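Local coordinates for GXWXG domain-containing protein (Thermomonospora curvata, PDB 4MVE), which is of unknown function but joins a GXWXG family region and a DUF4334 family region in one antiparallel beta sheet, at residues 94-99 against 109-114; 117-122 against 133-138; 42-47 against 67-72; 35-40 against 98-103. All blocks are in the same frame, centred on the assembly; numbering follows the deposited sequence.

Overall arrangement
From the N terminus, the loop 35-40 comes first, and contact 4 brings it against 98-103, closing the longest loop of the set. Contact 3 lies wholly within that loop, pairing 42-47 with 67-72 across a connection that includes helix 54-61. Contact 1 starts where contact 4 finishes: 94-99 shares Leu98 and Arg99 with it and turns back through a hairpin to 109-114. Contact 2 follows in series as the next hairpin, 117-122 with 133-138. Strands 106-113 and 118-124 are sheet neighbours, so contacts 1 and 2 join edge to edge, while contact 3 stays within the GXWXG region and contact 4 ties that region to the DUF4334 region.

Contact 1. Residues 94-99 against 109-114; sequences GLARLR and AAMIYD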
loop_
_atom_site.group_PDB
_atom_site.type_symbol
_atom_site.label_atom_id
_atom_site.label_comp_id
_atom_site.label_asym_id
_atom_site.label_seq_id
_atom_site.Cartn_x
_atom_site.Cartn_y
_atom_site.Cartn_z
ATOM N N GLY A 94 -15.767 -2.035 -3.432
ATOM C CA GLY A 94 -15.468 -2.283 -4.836
ATOM C C GLY A 94 -14.077 -2.875 -4.982
ATOM O O GLY A 94 -13.320 -2.990 -4.002
ATOM N N LEU A 95 -13.728 -3.246 -6.217
ATOM C CA LEU A 95 -12.447 -3.853 -6.494
ATOM C C LEU A 95 -11.473 -2.789 -7.020
ATOM O O LEU A 95 -11.640 -1.603 -6.697
ATOM C CB LEU A 95 -12.595 -5.090 -7.431
ATOM C CG LEU A 95 -13.303 -6.291 -6.758
ATOM C CD1 LEU A 95 -13.669 -7.349 -7.757
ATOM C CD2 LEU A 95 -12.441 -6.921 -5.658
ATOM N N ALA A 96 -10.397 -3.208 -7.718
ATOM C CA ALA A 96 -9.392 -2.262 -8.149
ATOM C C ALA A 96 -8.600 -2.798 -9.342
ATOM O O ALA A 96 -8.874 -3.886 -9.844
ATOM C CB ALA A 96 -8.457 -1.935 -6.987
ATOM N N ARG A 97 -7.682 -1.983 -9.845
ATOM C CA ARG A 97 -6.835 -2.326 -10.975
ATOM C C ARG A 97 -5.528 -1.534 -10.888
ATOM O O ARG A 97 -5.385 -0.651 -10.027
ATOM C CB ARG A 97 -7.572 -2.121 -12.315
ATOM C CG ARG A 97 -7.885 -0.690 -12.631
ATOM C CD ARG A 97 -9.171 -0.524 -13.455
ATOM N NE ARG A 97 -9.428 0.911 -13.641
ATOM C CZ ARG A 97 -9.775 1.762 -12.670
ATOM N NH1 ARG A 97 -9.973 1.324 -11.424
ATOM N NH2 ARG A 97 -9.954 3.047 -12.940
ATOM N N LEU A 98 -4.564 -1.905 -11.721
ATOM C CA LEU A 98 -3.243 -1.272 -11.740
ATOM C C LEU A 98 -3.008 -0.501 -13.013
ATOM O O LEU A 98 -3.335 -0.978 -14.110
ATOM C CB LEU A 98 -2.140 -2.326 -11.626
ATOM C CG LEU A 98 -1.971 -3.035 -10.261
ATOM C CD1 LEU A 98 -1.213 -4.347 -10.438
ATOM C CD2 LEU A 98 -1.226 -2.145 -9.262
ATOM N N ARG A 99 -2.443 0.693 -12.860
ATOM C CA ARG A 99 -2.046 1.556 -13.988
ATOM C C ARG A 99 -0.733 2.244 -13.626
ATOM O O ARG A 99 -0.321 2.198 -12.450
ATOM C CB ARG A 99 -3.127 2.601 -14.304
ATOM C CG ARG A 99 -4.497 2.036 -14.756
ATOM C CD ARG A 99 -4.349 1.308 -16.109
ATOM N NE ARG A 99 -5.622 0.924 -16.711
ATOM C CZ ARG A 99 -6.219 -0.257 -16.554
ATOM N NH1 ARG A 99 -5.720 -1.157 -15.716
ATOM N NH2 ARG A 99 -7.350 -0.522 -17.190
ATOM N N ALA A 109 3.910 2.104 -10.841
ATOM C CA ALA A 109 2.686 1.334 -10.700
ATOM C C ALA A 109 1.862 1.913 -9.548
ATOM O O ALA A 109 2.387 2.291 -8.487
ATOM C CB ALA A 109 2.998 -0.134 -10.439
ATOM N N ALA A 110 0.575 2.025 -9.790
ATOM C CA ALA A 110 -0.355 2.550 -8.820
ATOM C C ALA A 110 -1.615 1.717 -8.799
ATOM O O ALA A 110 -2.060 1.306 -9.855
ATOM C CB ALA A 110 -0.685 4.003 -9.163
HETATM N N MSE A 111 -2.185 1.433 -7.605
HETATM C CA MSE A 111 -3.484 0.755 -7.581
HETATM C C MSE A 111 -4.596 1.794 -7.612
HETATM O O MSE A 111 -4.564 2.739 -6.847
HETATM C CB MSE A 111 -3.618 -0.136 -6.355
HETATM C CG MSE A 111 -4.708 -1.169 -6.490
HETATM SE SE MSE A 111 -5.165 -1.822 -4.697
HETATM C CE MSE A 111 -5.988 -0.236 -3.984
ATOM N N ILE A 112 -5.570 1.651 -8.504
ATOM C CA ILE A 112 -6.692 2.610 -8.564
ATOM C C ILE A 112 -7.971 1.881 -8.132
ATOM O O ILE A 112 -8.299 0.889 -8.745
ATOM C CB ILE A 112 -6.834 3.188 -10.002
ATOM C CG1 ILE A 112 -5.503 3.830 -10.489
ATOM C CG2 ILE A 112 -8.069 4.155 -10.117
ATOM C CD1 ILE A 112 -5.502 4.500 -11.837
ATOM N N TYR A 113 -8.719 2.388 -7.141
ATOM C CA TYR A 113 -9.997 1.734 -6.789
ATOM C C TYR A 113 -10.973 1.934 -7.924
ATOM O O TYR A 113 -10.980 3.012 -8.559
ATOM C CB TYR A 113 -10.591 2.303 -5.492
ATOM C CG TYR A 113 -9.963 1.758 -4.222
ATOM C CD1 TYR A 113 -8.702 2.175 -3.806
ATOM C CD2 TYR A 113 -10.643 0.842 -3.424
ATOM C CE1 TYR A 113 -8.135 1.704 -2.605
ATOM C CE2 TYR A 113 -10.089 0.360 -2.233
ATOM C CZ TYR A 113 -8.826 0.774 -1.837
ATOM O OH TYR A 113 -8.325 0.298 -0.637
ATOM N N ASP A 114 -11.791 0.919 -8.179
ATOM C CA ASP A 114 -12.815 1.007 -9.215
ATOM C C ASP A 114 -13.918 1.960 -8.837
ATOM O O ASP A 114 -14.501 2.595 -9.723
ATOM C CB ASP A 114 -13.461 -0.381 -9.462
ATOM C CG ASP A 114 -12.516 -1.389 -10.069
ATOM O OD1 ASP A 114 -11.377 -0.992 -10.452
ATOM O OD2 ASP A 114 -12.921 -2.562 -10.215
HETATM O O HOH W 1 -15.662 -3.030 -8.207
HETATM O O HOH W 2 -11.375 4.800 -11.181
#
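Arg97 spreads its guanidinium beside Ile112, its partner on one sheet face, and brings NH1 to Asp114, just past the strand end. Its CG sits between the backbone N and the carbonyl carbon (chi1 67°), and the chain bends at chi2. Ile112 CB lies over one face of the guanidinium, with Ile112 CG2 3.6 Å from Arg97 NH2. Arg97 NH1 forms a salt bridge with Asp114 OD1 at 2.9 Å, but the hydrogen bond within it is weak: the angle at hydrogen is 127°, and the guanidinium and carboxylate planes stand 60° apart. A long, weak bond also runs from Arg97 NH1 to Tyr113 O, and a water links that carbonyl to Arg97 NH2. Farther along, Arg99 crosses Ile112 at about a right angle, its CB 3.9 Å from Ile112 CD1; its NH2 goes on to a salt bridge with Asp73.

The other face carries Ala96, Leu98, Met111 and Tyr113. Ala96 CB packs on CG of the selenomethionine Met111 at 3.9 Å, while Leu98 CD2 comes within 4.3 Å of Met111 CB. Beneath the side chains, Arg97 with Ile112 and Arg99 with Ala110 are hydrogen-bonded pairs, and Asp114 N continues the bonding to Leu95 O at 2.9 Å. This is an antiparallel beta hairpin, strands 96-103 and 106-113, with both arginines, Ala110 and Ile112 on one face and mainly apolar residues on the other.

Contact 2. Residues 117-122 against 133-138; sequences PIIDHF and AMDAKG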
loop_
_atom_site.group_PDB
_atom_site.type_symbol
_atom_site.label_atom_id
_atom_site.label_comp_id
_atom_site.label_asym_id
_atom_site.label_seq_id
_atom_site.Cartn_x
_atom_site.Cartn_y
_atom_site.Cartn_z
ATOM N N PRO A 117 -12.478 7.299 -5.031
ATOM C CA PRO A 117 -11.457 8.187 -5.631
ATOM C C PRO A 117 -10.137 8.047 -4.866
ATOM O O PRO A 117 -9.702 8.985 -4.216
ATOM C CB PRO A 117 -12.093 9.582 -5.484
ATOM C CG PRO A 117 -12.950 9.467 -4.236
ATOM C CD PRO A 117 -13.461 8.064 -4.212
ATOM N N ILE A 118 -9.532 6.851 -4.912
ATOM C CA ILE A 118 -8.308 6.527 -4.170
ATOM C C ILE A 118 -7.292 5.870 -5.081
ATOM O O ILE A 118 -7.606 4.875 -5.754
ATOM C CB ILE A 118 -8.631 5.585 -2.958
ATOM C CG1 ILE A 118 -9.683 6.199 -1.999
ATOM C CG2 ILE A 118 -7.356 5.218 -2.190
ATOM C CD1 ILE A 118 -10.415 5.211 -1.071
ATOM N N ILE A 119 -6.060 6.411 -5.081
ATOM C CA ILE A 119 -4.955 5.813 -5.834
ATOM C C ILE A 119 -3.804 5.538 -4.869
ATOM O O ILE A 119 -3.446 6.447 -4.130
ATOM C CB ILE A 119 -4.487 6.736 -6.990
ATOM C CG1 ILE A 119 -5.594 6.966 -8.019
ATOM C CG2 ILE A 119 -3.203 6.177 -7.669
ATOM C CD1 ILE A 119 -5.304 8.251 -8.866
ATOM N N ASP A 120 -3.197 4.329 -4.906
ATOM C CA ASP A 120 -2.018 3.974 -4.093
ATOM C C ASP A 120 -0.804 3.873 -5.003
ATOM O O ASP A 120 -0.727 2.939 -5.811
ATOM C CB ASP A 120 -2.205 2.660 -3.317
ATOM C CG ASP A 120 -3.463 2.570 -2.467
ATOM O OD1 ASP A 120 -3.866 3.604 -1.878
ATOM O OD2 ASP A 120 -4.000 1.460 -2.330
ATOM N N HIS A 121 0.131 4.831 -4.877
ATOM C CA HIS A 121 1.374 4.945 -5.680
ATOM C C HIS A 121 2.464 4.116 -5.024
ATOM O O HIS A 121 2.783 4.347 -3.858
ATOM C CB HIS A 121 1.799 6.410 -5.805
ATOM C CG HIS A 121 0.729 7.297 -6.357
ATOM N ND1 HIS A 121 0.702 7.659 -7.716
ATOM C CD2 HIS A 121 -0.303 7.909 -5.721
ATOM C CE1 HIS A 121 -0.327 8.472 -7.844
ATOM N NE2 HIS A 121 -0.947 8.676 -6.664
ATOM N N PHE A 122 2.963 3.088 -5.723
ATOM C CA PHE A 122 3.947 2.163 -5.146
ATOM C C PHE A 122 5.387 2.486 -5.525
ATOM O O PHE A 122 5.685 2.761 -6.688
ATOM C CB PHE A 122 3.628 0.730 -5.575
ATOM C CG PHE A 122 2.275 0.263 -5.132
ATOM C CD1 PHE A 122 1.947 0.214 -3.779
ATOM C CD2 PHE A 122 1.305 -0.095 -6.062
ATOM C CE1 PHE A 122 0.676 -0.196 -3.370
ATOM C CE2 PHE A 122 0.038 -0.480 -5.653
ATOM C CZ PHE A 122 -0.264 -0.552 -4.308
ATOM N N ALA A 133 1.705 5.042 -1.351
ATOM C CA ALA A 133 1.322 6.426 -1.093
ATOM C C ALA A 133 -0.141 6.611 -1.490
ATOM O O ALA A 133 -0.470 6.619 -2.677
ATOM C CB ALA A 133 2.218 7.382 -1.872
HETATM N N MSE A 134 -1.032 6.673 -0.489
HETATM C CA MSE A 134 -2.448 6.791 -0.747
HETATM C C MSE A 134 -2.812 8.245 -1.094
HETATM O O MSE A 134 -2.566 9.160 -0.290
HETATM C CB MSE A 134 -3.281 6.303 0.463
HETATM C CG MSE A 134 -4.756 6.264 0.111
HETATM SE SE MSE A 134 -5.878 6.098 1.667
HETATM C CE MSE A 134 -5.607 7.951 2.368
ATOM N N ASP A 135 -3.394 8.426 -2.285
ATOM C CA ASP A 135 -3.832 9.702 -2.881
ATOM C C ASP A 135 -5.371 9.643 -3.009
ATOM O O ASP A 135 -5.902 9.161 -4.014
ATOM C CB ASP A 135 -3.093 9.859 -4.248
ATOM C CG ASP A 135 -3.564 10.922 -5.230
ATOM O OD1 ASP A 135 -4.352 11.827 -4.818
ATOM O OD2 ASP A 135 -3.118 10.877 -6.406
ATOM N N ALA A 136 -6.074 10.050 -1.937
ATOM C CA ALA A 136 -7.542 10.009 -1.832
ATOM C C ALA A 136 -8.140 11.414 -1.910
ATOM O O ALA A 136 -7.764 12.309 -1.127
ATOM C CB ALA A 136 -7.972 9.345 -0.518
ATOM N N LYS A 137 -9.110 11.583 -2.822
ATOM C CA LYS A 137 -9.804 12.835 -3.045
ATOM C C LYS A 137 -10.184 13.530 -1.746
ATOM O O LYS A 137 -10.844 12.937 -0.877
ATOM C CB LYS A 137 -11.047 12.640 -3.894
ATOM C CG LYS A 137 -11.788 13.941 -4.128
ATOM C CD LYS A 137 -12.883 13.762 -5.123
ATOM C CE LYS A 137 -12.436 14.294 -6.448
ATOM N NZ LYS A 137 -13.605 14.671 -7.300
ATOM N N GLY A 138 -9.748 14.783 -1.654
ATOM C CA GLY A 138 -10.034 15.629 -0.517
ATOM C C GLY A 138 -8.984 15.614 0.565
ATOM O O GLY A 138 -8.731 16.674 1.160
#
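His121 and Asp135 meet through a single straight bond, His121 NE2 to Asp135 OD2 at 3.1 Å, with an angle at hydrogen of 166°. The carboxylate offers the anti lone pair of OD2, and it lies nearly coplanar with the imidazole, the two planes 16° apart. Asp135 CG is anti to its backbone N (chi1 167°), on the same face of the sheet as His121. At the edge of the ring, His121 CD2 is 3.3 Å from Ala133 O. Over one ring face, offset toward the rim, sits Ile119 CG2, 3.5 Å above the plane.

The other face of the pairing carries Ile118, Ala136, Met134 and the carboxylate of Asp120. Ile118 divides its branches: CG2 touches CG of the selenomethionine Met134 at 3.6 Å, and CG1 reaches Ala136 CB at 3.9 Å. Asp120 OD1 rests 3.4 Å from Met134 CG. At the open end of the hairpin, Pro117 and Lys137 cross at about a right angle, CB to CB, 3.6 Å apart.

Behind these contacts stand two hydrogen-bonded pairs, Ile119 with Asp135 and His121 with Ala133, continued by a bond from Lys137 N to Pro117 O. His121 O, already held by Ala133 N, also bonds Tyr29 OH, while Val101 and Leu103 pack against the imidazole. Together the segments form an antiparallel beta hairpin, strands 118-124 and 129-136, with a His-carboxylate hydrogen bond across one face.

Contact 3. Residues 42-47 against 67-72; sequences GTWRGG and KRFIDR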
loop_
_atom_site.group_PDB
_atom_site.type_symbol
_atom_site.label_atom_id
_atom_site.label_comp_id
_atom_site.label_asym_id
_atom_site.label_seq_id
_atom_site.Cartn_x
_atom_site.Cartn_y
_atom_site.Cartn_z
ATOM N N GLY A 42 0.713 -10.701 -7.289
ATOM C CA GLY A 42 0.801 -11.607 -6.146
ATOM C C GLY A 42 0.047 -11.120 -4.929
ATOM O O GLY A 42 -0.629 -10.083 -4.978
ATOM N N THR A 43 0.162 -11.866 -3.827
ATOM C CA THR A 43 -0.483 -11.535 -2.565
ATOM C C THR A 43 0.532 -10.849 -1.663
ATOM O O THR A 43 1.696 -11.280 -1.587
ATOM C CB THR A 43 -1.112 -12.786 -1.934
ATOM O OG1 THR A 43 -2.105 -13.258 -2.839
ATOM C CG2 THR A 43 -1.783 -12.505 -0.579
ATOM N N TRP A 44 0.088 -9.771 -0.993
ATOM C CA TRP A 44 0.933 -8.987 -0.089
ATOM C C TRP A 44 0.257 -8.738 1.256
ATOM O O TRP A 44 -0.958 -8.486 1.310
ATOM C CB TRP A 44 1.312 -7.619 -0.705
ATOM C CG TRP A 44 2.008 -7.659 -2.031
ATOM C CD1 TRP A 44 1.460 -8.012 -3.228
ATOM C CD2 TRP A 44 3.333 -7.150 -2.329
ATOM N NE1 TRP A 44 2.365 -7.801 -4.250
ATOM C CE2 TRP A 44 3.527 -7.283 -3.726
ATOM C CE3 TRP A 44 4.348 -6.543 -1.558
ATOM C CZ2 TRP A 44 4.711 -6.865 -4.367
ATOM C CZ3 TRP A 44 5.518 -6.131 -2.192
ATOM C CH2 TRP A 44 5.690 -6.293 -3.583
ATOM N N ARG A 45 1.061 -8.785 2.333
ATOM C CA ARG A 45 0.661 -8.470 3.714
ATOM C C ARG A 45 0.903 -6.956 3.940
ATOM O O ARG A 45 1.982 -6.429 3.614
ATOM C CB ARG A 45 1.435 -9.316 4.743
ATOM C CG ARG A 45 1.047 -8.955 6.190
ATOM C CD ARG A 45 1.685 -9.850 7.256
ATOM N NE ARG A 45 3.127 -9.622 7.424
ATOM C CZ ARG A 45 4.077 -10.452 6.998
ATOM N NH1 ARG A 45 3.755 -11.571 6.361
ATOM N NH2 ARG A 45 5.356 -10.171 7.212
ATOM N N GLY A 46 -0.119 -6.279 4.448
ATOM C CA GLY A 46 -0.058 -4.842 4.657
ATOM C C GLY A 46 0.068 -4.426 6.093
ATOM O O GLY A 46 -0.278 -5.185 6.997
ATOM N N GLY A 47 0.601 -3.234 6.269
ATOM C CA GLY A 47 0.789 -2.575 7.549
ATOM C C GLY A 47 0.774 -1.085 7.320
ATOM O O GLY A 47 0.869 -0.622 6.175
ATOM N N LYS A 67 -3.428 -7.198 0.347
ATOM C CA LYS A 67 -3.945 -7.059 -1.046
ATOM C C LYS A 67 -3.524 -8.205 -1.929
ATOM O O LYS A 67 -2.490 -8.839 -1.659
ATOM C CB LYS A 67 -3.431 -5.746 -1.691
ATOM C CG LYS A 67 -3.670 -4.471 -0.885
ATOM C CD LYS A 67 -3.117 -3.222 -1.594
ATOM C CE LYS A 67 -3.380 -1.971 -0.813
ATOM N NZ LYS A 67 -4.831 -1.650 -0.801
ATOM N N ARG A 68 -4.338 -8.494 -2.971
ATOM C CA ARG A 68 -4.026 -9.520 -3.984
ATOM C C ARG A 68 -4.100 -8.879 -5.371
ATOM O O ARG A 68 -5.149 -8.354 -5.738
ATOM C CB ARG A 68 -4.948 -10.753 -3.917
ATOM C CG ARG A 68 -4.449 -11.893 -4.876
ATOM C CD ARG A 68 -4.936 -13.308 -4.548
ATOM N NE ARG A 68 -6.377 -13.467 -4.780
ATOM C CZ ARG A 68 -6.924 -14.253 -5.709
ATOM N NH1 ARG A 68 -8.240 -14.306 -5.848
ATOM N NH2 ARG A 68 -6.155 -14.959 -6.531
ATOM N N PHE A 69 -2.967 -8.837 -6.103
ATOM C CA PHE A 69 -2.945 -8.296 -7.463
ATOM C C PHE A 69 -3.027 -9.504 -8.442
ATOM O O PHE A 69 -2.029 -10.213 -8.588
ATOM C CB PHE A 69 -1.683 -7.424 -7.675
ATOM C CG PHE A 69 -1.512 -6.334 -6.629
ATOM C CD1 PHE A 69 -1.944 -5.025 -6.881
ATOM C CD2 PHE A 69 -0.904 -6.608 -5.401
ATOM C CE1 PHE A 69 -1.811 -4.029 -5.904
ATOM C CE2 PHE A 69 -0.773 -5.613 -4.429
ATOM C CZ PHE A 69 -1.240 -4.336 -4.681
ATOM N N ILE A 70 -4.214 -9.792 -9.034
ATOM C CA ILE A 70 -4.352 -10.970 -9.938
ATOM C C ILE A 70 -3.657 -10.665 -11.259
ATOM O O ILE A 70 -2.784 -11.413 -11.689
ATOM C CB ILE A 70 -5.806 -11.516 -10.210
ATOM C CG1 ILE A 70 -6.868 -11.348 -9.062
ATOM C CG2 ILE A 70 -5.828 -12.884 -10.872
ATOM C CD1 ILE A 70 -6.598 -11.855 -7.801
ATOM N N ASP A 71 -4.094 -9.592 -11.912
ATOM C CA ASP A 71 -3.577 -9.080 -13.173
ATOM C C ASP A 71 -3.759 -7.546 -13.131
ATOM O O ASP A 71 -4.323 -7.017 -12.152
ATOM C CB ASP A 71 -4.272 -9.741 -14.386
ATOM C CG ASP A 71 -5.801 -9.675 -14.414
ATOM O OD1 ASP A 71 -6.357 -8.550 -14.325
ATOM O OD2 ASP A 71 -6.437 -10.732 -14.645
ATOM N N ARG A 72 -3.279 -6.847 -14.175
ATOM C CA ARG A 72 -3.350 -5.381 -14.319
ATOM C C ARG A 72 -4.786 -4.840 -14.134
ATOM O O ARG A 72 -4.969 -3.679 -13.766
ATOM C CB ARG A 72 -2.829 -5.025 -15.733
ATOM C CG ARG A 72 -2.724 -3.549 -16.098
ATOM C CD ARG A 72 -2.279 -3.421 -17.549
ATOM N NE ARG A 72 -2.382 -2.051 -18.058
ATOM C CZ ARG A 72 -3.398 -1.593 -18.788
ATOM N NH1 ARG A 72 -3.393 -0.343 -19.233
ATOM N NH2 ARG A 72 -4.424 -2.385 -19.084
#
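Gly42 and Trp44, the first glycine and the tryptophan of the GXWXG signature at 42-46, pair with Phe69 and Lys67 in an antiparallel sheet. Both are hydrogen-bonded pairs, with Phe69 N 2.9 Å from Gly42 O and Trp44 N 2.8 Å from Lys67 O. At the backbone angles of Gly42 a CB would press on the preceding carbonyl oxygen. The side chains of Trp44 and Phe69 cross at about a right angle: Trp44 CD1 lies 3.5 Å from Phe69 CE2, at the edge of the phenyl ring, and the planes stand 87° apart. Trp44 NE1 bonds Met40 O, which helps hold the turn of the indole. On the other face, Thr43 OG1 touches Arg68 CD at 3.3 Å, while Arg68 NE makes a salt bridge to Glu76. An alanine in place of Phe69 would probably open a gap beside Trp44 CD1, leaving that atom without its phenyl neighbour. Strand 143-149 flanks strand 42-48, and strand 74-81 flanks strand 64-71, where Ile70 and Asp71 opposite His74 form a classic beta bulge.

Contact 4. Residues 35-40 against 98-103; sequences VPVDFM and LREVAL
Val37 against Leu98 and Glu100 is a small apolar packing contact, with no hydrogen bond across it, between the loop joining strands 33-34 and 42-48 and the strand 96-103. Val37 does most of the touching with its two methyls. Its CG1 is anti to the backbone N (chi1 162°) and lies 3.9 Å from Leu98 CB, the two side chains sliding past each other in opposite directions. The second methyl, CG2, meets the aliphatic part of Glu100, 3.9 Å from its CG, where the side chains cross at a slant.

Leu98 also reaches into the loop with CD1, which sits 3.9 Å from Val37 O and 4.1 Å from CB of the selenomethionine Met40. These two points are tied together by a 3-10 turn: Met40 N bonds Val37 O at 3.2 Å, and Phe39 N bonds Pro36 O just before it. Beyond CB, Met40 bends away from the strand at chi2 and chi3. An alanine at Val37 would probably leave Leu98 CB and Glu100 CG without their partners in the loop, opening a gap between turn and strand.

Around this contact, the start of the loop is fastened to strand 106-113 by backbone bonding of Val35 with Ala109. Met40 packs on Phe69 of strand 64-71, Phe122 of strand 118-124 and Val130 of strand 129-136. On strand 96-103, Leu98 also packs on Phe69, and farther along Val101 packs on Ala110 and Ile112 of strand 106-113.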
loop_
_atom_site.group_PDB
_atom_site.type_symbol
_atom_site.label_atom_id
_atom_site.label_comp_id
_atom_site.label_asym_id
_atom_site.label_seq_id
_atom_site.Cartn_x
_atom_site.Cartn_y
_atom_site.Cartn_z
ATOM N N VAL A 35 8.295 1.194 -9.654
ATOM C CA VAL A 35 8.191 -0.236 -9.956
ATOM C C VAL A 35 7.279 -0.426 -11.157
ATOM O O VAL A 35 6.292 0.308 -11.265
ATOM C CB VAL A 35 7.720 -1.123 -8.754
ATOM C CG1 VAL A 35 8.747 -1.137 -7.639
ATOM C CG2 VAL A 35 6.343 -0.738 -8.215
ATOM N N PRO A 36 7.536 -1.424 -12.040
ATOM C CA PRO A 36 6.580 -1.684 -13.127
ATOM C C PRO A 36 5.332 -2.397 -12.573
ATOM O O PRO A 36 5.381 -2.946 -11.463
ATOM C CB PRO A 36 7.376 -2.572 -14.091
ATOM C CG PRO A 36 8.373 -3.254 -13.267
ATOM C CD PRO A 36 8.660 -2.391 -12.068
ATOM N N VAL A 37 4.219 -2.384 -13.350
ATOM C CA VAL A 37 2.927 -2.977 -12.995
ATOM C C VAL A 37 3.048 -4.490 -12.635
ATOM O O VAL A 37 2.514 -4.885 -11.588
ATOM C CB VAL A 37 1.885 -2.716 -14.127
ATOM C CG1 VAL A 37 0.676 -3.650 -14.051
ATOM C CG2 VAL A 37 1.436 -1.254 -14.114
ATOM N N ASP A 38 3.773 -5.314 -13.456
ATOM C CA ASP A 38 3.854 -6.771 -13.207
ATOM C C ASP A 38 4.629 -7.134 -11.911
ATOM O O ASP A 38 4.346 -8.173 -11.308
ATOM C CB ASP A 38 4.376 -7.533 -14.431
ATOM C CG ASP A 38 3.337 -7.671 -15.563
ATOM O OD1 ASP A 38 2.232 -7.038 -15.463
ATOM O OD2 ASP A 38 3.633 -8.368 -16.558
ATOM N N PHE A 39 5.472 -6.217 -11.393
ATOM C CA PHE A 39 6.213 -6.408 -10.135
ATOM C C PHE A 39 5.241 -6.581 -8.949
ATOM O O PHE A 39 5.579 -7.235 -7.959
ATOM C CB PHE A 39 7.117 -5.185 -9.889
ATOM C CG PHE A 39 7.909 -5.174 -8.596
ATOM C CD1 PHE A 39 9.217 -5.652 -8.559
ATOM C CD2 PHE A 39 7.381 -4.600 -7.440
ATOM C CE1 PHE A 39 9.952 -5.622 -7.363
ATOM C CE2 PHE A 39 8.120 -4.559 -6.260
ATOM C CZ PHE A 39 9.397 -5.070 -6.224
HETATM N N MSE A 40 4.055 -5.961 -9.042
HETATM C CA MSE A 40 3.059 -6.017 -7.997
HETATM C C MSE A 40 2.244 -7.303 -7.994
HETATM O O MSE A 40 1.547 -7.537 -7.005
HETATM C CB MSE A 40 2.089 -4.815 -8.096
HETATM C CG MSE A 40 2.759 -3.453 -7.936
HETATM SE SE MSE A 40 3.789 -3.255 -6.293
HETATM C CE MSE A 40 2.423 -3.850 -4.897
ATOM N N LEU A 98 -4.564 -1.905 -11.721
ATOM C CA LEU A 98 -3.243 -1.272 -11.740
ATOM C C LEU A 98 -3.008 -0.501 -13.013
ATOM O O LEU A 98 -3.335 -0.978 -14.110
ATOM C CB LEU A 98 -2.140 -2.326 -11.626
ATOM C CG LEU A 98 -1.971 -3.035 -10.261
ATOM C CD1 LEU A 98 -1.213 -4.347 -10.438
ATOM C CD2 LEU A 98 -1.226 -2.145 -9.262
ATOM N N ARG A 99 -2.443 0.693 -12.860
ATOM C CA ARG A 99 -2.046 1.556 -13.988
ATOM C C ARG A 99 -0.733 2.244 -13.626
ATOM O O ARG A 99 -0.321 2.198 -12.450
ATOM C CB ARG A 99 -3.127 2.601 -14.304
ATOM C CG ARG A 99 -4.497 2.036 -14.756
ATOM C CD ARG A 99 -4.349 1.308 -16.109
ATOM N NE ARG A 99 -5.622 0.924 -16.711
ATOM C CZ ARG A 99 -6.219 -0.257 -16.554
ATOM N NH1 ARG A 99 -5.720 -1.157 -15.716
ATOM N NH2 ARG A 99 -7.350 -0.522 -17.190
ATOM N N GLU A 100 -0.063 2.852 -14.610
ATOM C CA GLU A 100 1.136 3.641 -14.334
ATOM C C GLU A 100 0.680 5.078 -14.200
ATOM O O GLU A 100 0.081 5.600 -15.136
ATOM C CB GLU A 100 2.191 3.482 -15.428
ATOM C CG GLU A 100 2.804 2.091 -15.459
ATOM C CD GLU A 100 3.812 1.948 -16.578
ATOM O OE1 GLU A 100 3.385 1.829 -17.750
ATOM O OE2 GLU A 100 5.031 1.983 -16.286
ATOM N N VAL A 101 0.877 5.673 -13.010
ATOM C CA VAL A 101 0.422 7.025 -12.649
ATOM C C VAL A 101 1.590 7.833 -12.063
ATOM O O VAL A 101 2.423 7.245 -11.392
ATOM C CB VAL A 101 -0.759 6.954 -11.629
ATOM C CG1 VAL A 101 -1.415 8.337 -11.423
ATOM C CG2 VAL A 101 -1.827 5.913 -12.047
ATOM N N ALA A 102 1.670 9.165 -12.359
ATOM C CA ALA A 102 2.713 10.034 -11.797
ATOM C C ALA A 102 2.315 10.549 -10.417
ATOM O O ALA A 102 1.148 10.854 -10.170
ATOM C CB ALA A 102 2.984 11.225 -12.705
ATOM N N LEU A 103 3.315 10.690 -9.544
ATOM C CA LEU A 103 3.198 11.313 -8.247
ATOM C C LEU A 103 4.490 12.039 -8.012
ATOM O O LEU A 103 5.543 11.394 -7.956
ATOM C CB LEU A 103 2.879 10.333 -7.109
ATOM C CG LEU A 103 2.931 10.984 -5.680
ATOM C CD1 LEU A 103 1.677 11.841 -5.406
ATOM C CD2 LEU A 103 3.110 9.940 -4.602
#